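Local coordinates for MdcD (Pseudomonas aeruginosa, PDB 5VIP), which forms one subunit of malonate decarboxylase, pairing with MdcE, and probably takes part in decarboxylating the malonyl group carried by an acyl carrier protein, at residues R11-E15 with V152-P156; Q144-V150 with Y239-L244; E178-G182 with T210-R215. One frame throughout, in Å; residues are numbered along the deposited sequence.

Contact 1 of 3, residues R11-E15 with V152-P156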
loop_
_atom_site.group_PDB
_atom_site.type_symbol
_atom_site.label_atom_id
_atom_site.label_comp_id
_atom_site.label_asym_id
_atom_site.label_seq_id
_atom_site.Cartn_x
_atom_site.Cartn_y
_atom_site.Cartn_z
ATOM N N ARG B 11 -7.404 14.817 -30.277
ATOM C CA ARG B 11 -6.144 14.922 -29.542
ATOM C C ARG B 11 -6.261 14.513 -28.073
ATOM O O ARG B 11 -5.245 14.395 -27.388
ATOM C CB ARG B 11 -5.602 16.351 -29.631
ATOM C CG ARG B 11 -5.230 16.778 -31.032
ATOM C CD ARG B 11 -5.171 18.293 -31.146
ATOM N NE ARG B 11 -4.048 18.878 -30.415
ATOM C CZ ARG B 11 -3.676 20.152 -30.529
ATOM N NH1 ARG B 11 -4.345 20.966 -31.342
ATOM N NH2 ARG B 11 -2.639 20.614 -29.836
ATOM N N SER B 12 -7.490 14.287 -27.602
ATOM C CA SER B 12 -7.770 14.072 -26.182
ATOM C C SER B 12 -7.198 12.762 -25.656
ATOM O O SER B 12 -7.241 11.738 -26.336
ATOM C CB SER B 12 -9.282 14.102 -25.931
ATOM O OG SER B 12 -9.620 13.547 -24.665
ATOM N N PHE B 13 -6.677 12.794 -24.435
ATOM C CA PHE B 13 -6.174 11.583 -23.795
ATOM C C PHE B 13 -7.261 10.896 -22.969
ATOM O O PHE B 13 -7.428 9.677 -23.028
ATOM C CB PHE B 13 -4.972 11.914 -22.908
ATOM C CG PHE B 13 -4.351 10.713 -22.268
ATOM C CD1 PHE B 13 -3.555 9.851 -23.016
ATOM C CD2 PHE B 13 -4.551 10.441 -20.917
ATOM C CE1 PHE B 13 -2.963 8.734 -22.430
ATOM C CE2 PHE B 13 -3.972 9.311 -20.323
ATOM C CZ PHE B 13 -3.174 8.460 -21.086
ATOM N N THR B 14 -8.013 11.679 -22.207
ATOM C CA THR B 14 -9.001 11.113 -21.294
ATOM C C THR B 14 -10.147 10.402 -22.027
ATOM O O THR B 14 -10.770 9.499 -21.471
ATOM C CB THR B 14 -9.597 12.186 -20.391
ATOM O OG1 THR B 14 -10.212 13.182 -21.211
ATOM C CG2 THR B 14 -8.511 12.843 -19.538
ATOM N N GLU B 15 -10.410 10.808 -23.268
ATOM C CA GLU B 15 -11.443 10.187 -24.101
ATOM C C GLU B 15 -11.119 8.737 -24.455
ATOM O O GLU B 15 -11.996 7.994 -24.874
ATOM C CB GLU B 15 -11.633 10.970 -25.405
ATOM C CG GLU B 15 -12.413 12.270 -25.288
ATOM C CD GLU B 15 -12.605 12.962 -26.645
ATOM O OE1 GLU B 15 -12.523 12.275 -27.694
ATOM O OE2 GLU B 15 -12.828 14.196 -26.660
ATOM N N VAL B 152 0.372 7.870 -14.135
ATOM C CA VAL B 152 -0.445 8.842 -14.839
ATOM C C VAL B 152 -1.888 8.665 -14.361
ATOM O O VAL B 152 -2.450 7.561 -14.417
ATOM C CB VAL B 152 -0.341 8.661 -16.371
ATOM C CG1 VAL B 152 -1.354 9.514 -17.097
ATOM C CG2 VAL B 152 1.102 8.984 -16.839
ATOM N N ILE B 153 -2.457 9.746 -13.846
ATOM C CA ILE B 153 -3.843 9.752 -13.377
ATOM C C ILE B 153 -4.568 10.809 -14.198
ATOM O O ILE B 153 -4.326 12.000 -14.024
ATOM C CB ILE B 153 -3.935 10.069 -11.880
ATOM C CG1 ILE B 153 -3.026 9.123 -11.094
ATOM C CG2 ILE B 153 -5.377 9.970 -11.405
ATOM C CD1 ILE B 153 -2.575 9.697 -9.790
ATOM N N ALA B 154 -5.402 10.388 -15.135
ATOM C CA ALA B 154 -5.963 11.349 -16.083
ATOM C C ALA B 154 -7.461 11.525 -15.927
ATOM O O ALA B 154 -8.031 12.469 -16.472
ATOM C CB ALA B 154 -5.640 10.931 -17.524
ATOM N N GLY B 155 -8.108 10.641 -15.179
ATOM C CA GLY B 155 -9.556 10.648 -15.147
ATOM C C GLY B 155 -10.137 9.850 -16.311
ATOM O O GLY B 155 -9.408 9.422 -17.218
ATOM N N PRO B 156 -11.467 9.684 -16.325
ATOM C CA PRO B 156 -12.417 10.353 -15.422
ATOM C C PRO B 156 -12.615 9.685 -14.052
ATOM O O PRO B 156 -13.145 10.322 -13.145
ATOM C CB PRO B 156 -13.722 10.315 -16.222
ATOM C CG PRO B 156 -13.612 9.050 -17.033
ATOM C CD PRO B 156 -12.144 8.863 -17.348
#
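The two backbones meet where strand 150-153 runs out and the chain continues as a loop, facing the turn before helix 18-25; their closest CA atoms, those of Thr14 and Ala154, lie 6.0 Å apart. Residues 13-15 have helical backbone angles, and the turn is held by an ST motif, in which Ser12 OG accepts a hydrogen bond from Glu15 N at 3.2 Å. Beyond the strand, Gly155 adopts a positive phi that would press a CB against the preceding carbonyl, and the peptide bond before Pro156 is cis. Strand 150-153 lies inside the parallel part of the mixed sheet of a ClpP/crotonase-clan carboxyl transferase domain, between strands 111-115 and 172-176. No hydrogen bond links the segments directly; they meet by van der Waals contact. Phe13, with chi1 t, presents its ring edge to Ala154, CD2 to CB 3.6 Å, and brings CE2 to 4.2 Å from Val152 CG1. Thr14 sets CG2 only 3.1 Å from Ala154 O, while its hydroxyl is hydrogen-bonded to Asp227. Indirect polar links reinforce the join: Arg21 NH2 of helix 18-25 is hydrogen-bonded to both Thr14 O and Gly155 O, and Glu117 OE1 receives the amides of Ala154 and Gly155.

Contact 2 of 3, residues Q144-V150 with Y239-L244; sequences QRYQPVV and YFAKGL
This is an apolar contact, without hydrogen bonds between its segments, in which the C-terminal end of helix 229-242 packs on the connection between helix 126-143 and strand 150-153. That connection belongs to a beta-alpha-beta crossover from strand 111-115 to its parallel neighbour 150-153. Gln144 is the first residue to leave helical geometry; the chain then turns through Arg145 and Tyr146 and extends from Gln147 to Val150. Inside the turn, Gln144 OE1 accepts a hydrogen bond from Val149 N at 3.0 Å, and it also receives Ser171 N. On the other segment, helical geometry ends at Gly243, whose phi/psi of 84/-171° suits glycine, and Leu244 (phi/psi -65/130°) continues in an extended conformation. The closest backbone approach is Pro148 to Leu244, 5.0 Å between CA atoms. Leu244, in the mt rotamer, fits into the curve of residues 144-148: its CD1 is 3.4 Å from Gln144 O, and its CD2 is 3.4 Å from Pro148 N and 3.9 Å from Pro148 CD. Pro148 points toward the helix end, its CG 3.7 Å from Gly243 C. Phe240, chi1 m, meets Pro148 O with the ring edge, CE1 to O 3.3 Å. Val150, chi1 t, completes the packing with a CH-pi contact, its CG2 3.6 Å from the Phe240 ring centroid and nearly along the ring normal; the same CG2 lies 4.1 Å from Tyr239 CB. Around this join, Phe240 also touches Leu113 of strand 111-115, while Val150 and Tyr239 both reach Leu174 of strand 172-176.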
loop_
_atom_site.group_PDB
_atom_site.type_symbol
_atom_site.label_atom_id
_atom_site.label_comp_id
_atom_site.label_asym_id
_atom_site.label_seq_id
_atom_site.Cartn_x
_atom_site.Cartn_y
_atom_site.Cartn_z
ATOM N N GLN B 144 12.152 0.619 -8.003
ATOM C CA GLN B 144 12.694 1.966 -7.910
ATOM C C GLN B 144 14.060 2.016 -7.213
ATOM O O GLN B 144 14.575 3.090 -6.913
ATOM C CB GLN B 144 11.678 2.886 -7.241
ATOM C CG GLN B 144 10.521 3.165 -8.220
ATOM C CD GLN B 144 9.481 4.148 -7.724
ATOM O OE1 GLN B 144 8.744 4.714 -8.525
ATOM N NE2 GLN B 144 9.405 4.353 -6.411
ATOM N N ARG B 145 14.664 0.851 -7.013
ATOM C CA ARG B 145 16.102 0.788 -6.765
ATOM C C ARG B 145 16.877 0.936 -8.080
ATOM O O ARG B 145 18.081 1.189 -8.072
ATOM C CB ARG B 145 16.461 -0.517 -6.059
ATOM C CG ARG B 145 15.875 -0.581 -4.649
ATOM C CD ARG B 145 16.328 -1.808 -3.905
ATOM N NE ARG B 145 15.872 -3.043 -4.525
ATOM C CZ ARG B 145 16.219 -4.249 -4.085
ATOM N NH1 ARG B 145 17.019 -4.353 -3.040
ATOM N NH2 ARG B 145 15.780 -5.342 -4.690
ATOM N N TYR B 146 16.172 0.819 -9.204
ATOM C CA TYR B 146 16.796 0.815 -10.533
ATOM C C TYR B 146 16.228 1.865 -11.492
ATOM O O TYR B 146 16.968 2.523 -12.233
ATOM C CB TYR B 146 16.641 -0.571 -11.176
ATOM C CG TYR B 146 16.912 -1.707 -10.223
ATOM C CD1 TYR B 146 18.211 -2.099 -9.932
ATOM C CD2 TYR B 146 15.864 -2.383 -9.604
ATOM C CE1 TYR B 146 18.465 -3.132 -9.045
ATOM C CE2 TYR B 146 16.106 -3.417 -8.723
ATOM C CZ TYR B 146 17.409 -3.790 -8.453
ATOM O OH TYR B 146 17.642 -4.814 -7.569
ATOM N N GLN B 147 14.908 2.014 -11.496
ATOM C CA GLN B 147 14.227 2.880 -12.469
ATOM C C GLN B 147 13.026 3.553 -11.828
ATOM O O GLN B 147 12.317 2.921 -11.030
ATOM C CB GLN B 147 13.749 2.071 -13.690
ATOM C CG GLN B 147 14.834 1.383 -14.512
ATOM C CD GLN B 147 15.758 2.357 -15.230
ATOM O OE1 GLN B 147 15.390 3.492 -15.514
ATOM N NE2 GLN B 147 16.963 1.906 -15.534
ATOM N N PRO B 148 12.769 4.818 -12.183
ATOM C CA PRO B 148 11.554 5.483 -11.704
ATOM C C PRO B 148 10.301 4.839 -12.307
ATOM O O PRO B 148 10.307 4.465 -13.478
ATOM C CB PRO B 148 11.729 6.922 -12.201
ATOM C CG PRO B 148 12.564 6.770 -13.440
ATOM C CD PRO B 148 13.545 5.685 -13.086
ATOM N N VAL B 149 9.258 4.681 -11.503
ATOM C CA VAL B 149 7.942 4.317 -12.015
ATOM C C VAL B 149 7.187 5.618 -12.210
ATOM O O VAL B 149 7.196 6.483 -11.332
ATOM C CB VAL B 149 7.172 3.399 -11.056
ATOM C CG1 VAL B 149 5.769 3.119 -11.597
ATOM C CG2 VAL B 149 7.954 2.097 -10.823
ATOM N N VAL B 150 6.559 5.773 -13.367
ATOM C CA VAL B 150 5.737 6.940 -13.625
ATOM C C VAL B 150 4.280 6.524 -13.520
ATOM O O VAL B 150 3.880 5.527 -14.109
ATOM C CB VAL B 150 6.027 7.545 -15.008
ATOM C CG1 VAL B 150 5.073 8.693 -15.301
ATOM C CG2 VAL B 150 7.484 8.009 -15.087
ATOM N N TYR B 239 10.035 12.364 -17.999
ATOM C CA TYR B 239 10.199 11.926 -16.619
ATOM C C TYR B 239 11.003 10.644 -16.522
ATOM O O TYR B 239 11.823 10.520 -15.625
ATOM C CB TYR B 239 8.842 11.775 -15.928
ATOM C CG TYR B 239 8.394 13.095 -15.347
ATOM C CD1 TYR B 239 9.001 13.604 -14.213
ATOM C CD2 TYR B 239 7.418 13.863 -15.974
ATOM C CE1 TYR B 239 8.622 14.820 -13.678
ATOM C CE2 TYR B 239 7.038 15.087 -15.455
ATOM C CZ TYR B 239 7.643 15.560 -14.306
ATOM O OH TYR B 239 7.259 16.781 -13.779
ATOM N N PHE B 240 10.801 9.701 -17.437
ATOM C CA PHE B 240 11.677 8.532 -17.477
ATOM C C PHE B 240 13.124 8.920 -17.754
ATOM O O PHE B 240 14.030 8.360 -17.153
ATOM C CB PHE B 240 11.215 7.517 -18.525
ATOM C CG PHE B 240 10.060 6.663 -18.053
ATOM C CD1 PHE B 240 10.191 5.879 -16.920
ATOM C CD2 PHE B 240 8.859 6.656 -18.736
ATOM C CE1 PHE B 240 9.140 5.086 -16.469
ATOM C CE2 PHE B 240 7.795 5.866 -18.291
ATOM C CZ PHE B 240 7.935 5.090 -17.157
ATOM N N ALA B 241 13.333 9.871 -18.658
ATOM C CA ALA B 241 14.694 10.298 -19.027
ATOM C C ALA B 241 15.390 11.023 -17.868
ATOM O O ALA B 241 16.615 11.044 -17.764
ATOM C CB ALA B 241 14.649 11.188 -20.257
ATOM N N LYS B 242 14.580 11.617 -17.007
ATOM C CA LYS B 242 15.037 12.279 -15.788
ATOM C C LYS B 242 15.674 11.296 -14.802
ATOM O O LYS B 242 16.629 11.637 -14.101
ATOM C CB LYS B 242 13.840 12.985 -15.157
ATOM C CG LYS B 242 14.086 13.904 -14.023
ATOM C CD LYS B 242 12.803 14.705 -13.849
ATOM C CE LYS B 242 12.683 15.273 -12.460
ATOM N NZ LYS B 242 13.531 16.462 -12.252
ATOM N N GLY B 243 15.153 10.072 -14.748
ATOM C CA GLY B 243 15.717 9.061 -13.866
ATOM C C GLY B 243 15.175 9.182 -12.456
ATOM O O GLY B 243 14.242 9.961 -12.198
ATOM N N LEU B 244 15.769 8.430 -11.532
ATOM C CA LEU B 244 15.308 8.414 -10.147
ATOM C C LEU B 244 15.496 9.770 -9.445
ATOM O O LEU B 244 16.584 10.345 -9.476
ATOM C CB LEU B 244 16.039 7.323 -9.368
ATOM C CG LEU B 244 15.633 5.882 -9.684
ATOM C CD1 LEU B 244 16.563 4.901 -8.975
ATOM C CD2 LEU B 244 14.190 5.663 -9.246
#

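Contact 3 of 3, residues E178-G182 with T210-R215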
loop_
_atom_site.group_PDB
_atom_site.type_symbol
_atom_site.label_atom_id
_atom_site.label_comp_id
_atom_site.label_asym_id
_atom_site.label_seq_id
_atom_site.Cartn_x
_atom_site.Cartn_y
_atom_site.Cartn_z
ATOM N N GLU B 178 -8.871 16.846 -15.083
ATOM C CA GLU B 178 -9.984 15.936 -14.767
ATOM C C GLU B 178 -9.618 14.830 -13.772
ATOM O O GLU B 178 -10.470 14.038 -13.357
ATOM C CB GLU B 178 -10.525 15.294 -16.046
ATOM C CG GLU B 178 -11.648 16.085 -16.721
ATOM C CD GLU B 178 -12.851 16.299 -15.809
ATOM O OE1 GLU B 178 -13.695 15.377 -15.703
ATOM O OE2 GLU B 178 -12.958 17.392 -15.209
ATOM N N ALA B 179 -8.351 14.768 -13.390
ATOM C CA ALA B 179 -7.906 13.729 -12.476
ATOM C C ALA B 179 -8.281 14.060 -11.050
ATOM O O ALA B 179 -8.223 15.223 -10.647
ATOM C CB ALA B 179 -6.401 13.552 -12.566
ATOM N N ARG B 180 -8.620 13.020 -10.292
ATOM C CA ARG B 180 -8.653 13.085 -8.837
ATOM C C ARG B 180 -7.756 12.001 -8.240
ATOM O O ARG B 180 -7.669 10.898 -8.769
ATOM C CB ARG B 180 -10.084 12.936 -8.319
ATOM C CG ARG B 180 -11.008 14.095 -8.697
ATOM C CD ARG B 180 -12.473 13.752 -8.378
ATOM N NE ARG B 180 -12.934 12.569 -9.114
ATOM C CZ ARG B 180 -13.750 11.636 -8.617
ATOM N NH1 ARG B 180 -14.197 11.730 -7.371
ATOM N NH2 ARG B 180 -14.106 10.598 -9.363
ATOM N N LEU B 181 -7.086 12.323 -7.136
ATOM C CA LEU B 181 -6.206 11.382 -6.450
ATOM C C LEU B 181 -6.407 11.494 -4.951
ATOM O O LEU B 181 -6.237 12.566 -4.383
ATOM C CB LEU B 181 -4.741 11.661 -6.792
ATOM C CG LEU B 181 -3.635 10.921 -6.038
ATOM C CD1 LEU B 181 -3.719 9.394 -6.252
ATOM C CD2 LEU B 181 -2.269 11.465 -6.505
ATOM N N GLY B 182 -6.748 10.400 -4.297
ATOM C CA GLY B 182 -6.900 10.470 -2.855
ATOM C C GLY B 182 -7.081 9.099 -2.251
ATOM O O GLY B 182 -7.257 8.117 -2.966
ATOM N N THR B 210 -9.127 16.933 -4.010
ATOM C CA THR B 210 -8.378 15.831 -4.589
ATOM C C THR B 210 -8.068 16.005 -6.075
ATOM O O THR B 210 -7.470 15.117 -6.700
ATOM C CB THR B 210 -9.143 14.533 -4.404
ATOM O OG1 THR B 210 -10.419 14.651 -5.037
ATOM C CG2 THR B 210 -9.360 14.253 -2.923
ATOM N N GLY B 211 -8.467 17.146 -6.632
ATOM C CA GLY B 211 -8.314 17.402 -8.053
ATOM C C GLY B 211 -6.863 17.551 -8.472
ATOM O O GLY B 211 -6.004 17.938 -7.673
ATOM N N GLY B 212 -6.585 17.231 -9.734
ATOM C CA GLY B 212 -5.234 17.334 -10.261
ATOM C C GLY B 212 -4.550 18.671 -10.027
ATOM O O GLY B 212 -3.385 18.716 -9.633
ATOM N N GLU B 213 -5.267 19.766 -10.263
ATOM C CA GLU B 213 -4.696 21.101 -10.065
ATOM C C GLU B 213 -4.280 21.347 -8.613
ATOM O O GLU B 213 -3.207 21.889 -8.358
ATOM C CB GLU B 213 -5.686 22.184 -10.507
ATOM C CG GLU B 213 -5.113 23.589 -10.379
ATOM C CD GLU B 213 -6.009 24.668 -10.968
ATOM O OE1 GLU B 213 -7.244 24.484 -11.006
ATOM O OE2 GLU B 213 -5.465 25.707 -11.398
ATOM N N GLN B 214 -5.138 20.939 -7.680
ATOM C CA GLN B 214 -4.879 21.050 -6.248
ATOM C C GLN B 214 -3.659 20.235 -5.841
ATOM O O GLN B 214 -2.818 20.700 -5.073
ATOM C CB GLN B 214 -6.103 20.585 -5.448
ATOM C CG GLN B 214 -6.072 20.898 -3.935
ATOM C CD GLN B 214 -5.275 19.894 -3.083
ATOM O OE1 GLN B 214 -4.962 18.788 -3.524
ATOM N NE2 GLN B 214 -4.973 20.276 -1.842
ATOM N N ARG B 215 -3.571 19.008 -6.355
ATOM C CA ARG B 215 -2.467 18.119 -6.009
ATOM C C ARG B 215 -1.154 18.713 -6.475
ATOM O O ARG B 215 -0.149 18.694 -5.758
ATOM C CB ARG B 215 -2.677 16.728 -6.628
ATOM C CG ARG B 215 -3.899 15.981 -6.093
ATOM C CD ARG B 215 -3.951 16.096 -4.617
ATOM N NE ARG B 215 -4.714 15.041 -3.949
ATOM C CZ ARG B 215 -4.938 15.039 -2.639
ATOM N NH1 ARG B 215 -4.496 16.050 -1.908
ATOM N NH2 ARG B 215 -5.611 14.049 -2.068
#
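A single antiparallel beta bridge joins these segments, placing the start of helix 212-217 against the chain that leads into the short strand 181-182. Arg180 and Gly211 form its non-hydrogen-bonded pair, with CA atoms 4.4 Å apart, and the bonds flank them: Leu181 N donates to Thr210 O at 2.9 Å, and Gly212 N donates to Ala179 O at 2.7 Å, the latter with a more bent angle of 135°. Each acceptor also takes a CA-H...O contact, Thr210 O from Arg180 CA at 3.2 Å and Ala179 O from Gly211 CA at 3.4 Å. The bridge thus solves a general problem of helix starts, whose first amides have no earlier turn to bond to: the amide of Gly212, just after the N-cap Gly211, finds its acceptor in Ala179. Gly211 O in turn accepts Arg215 N at 3.0 Å, the first regular helical bond here. The other edge of segment 178-182 is also engaged, since Arg180 and Gly182 make backbone hydrogen bonds with Cys159 of the parallel strand 159-160. At Gly182 the packing is close: a CB there would lie 3.2 Å from Thr210 CG2. Arg215 adds a side-chain tie from the first turn of the helix. Its NH1 is hydrogen-bonded to the backbone of the MdcE chain and weakly to Gln214 OE1, so the same guanidinium bonds to both subunits. Its other edge converges on a single carbonyl, Leu181 O, which receives Arg215 NE at 2.9 Å and Arg215 NH2 at 2.8 Å.

In the fold
From the N terminus, contact 1 closes the longest loop, bringing the turn after helix 8-11 back to the end of strand 150-153, 137 residues later. Contact 2 opens inside that loop at 144-150 and closes only at 239-244, so the two cross; their segments 144-150 and 152-156 adjoin at strand 150-153, although the contact centres are 22 Å apart. Contact 3 follows contact 1 in series and is nested within the loop of contact 2. It touches contact 1 mainly through Ile153, pointing away from residues 11-15, against residues 179-181, and also through Ala154 with Glu178. Strand 150-153 is thus the common element, joined to the N-terminal turn, helix 229-242 and, through Ile153, segment 178-182.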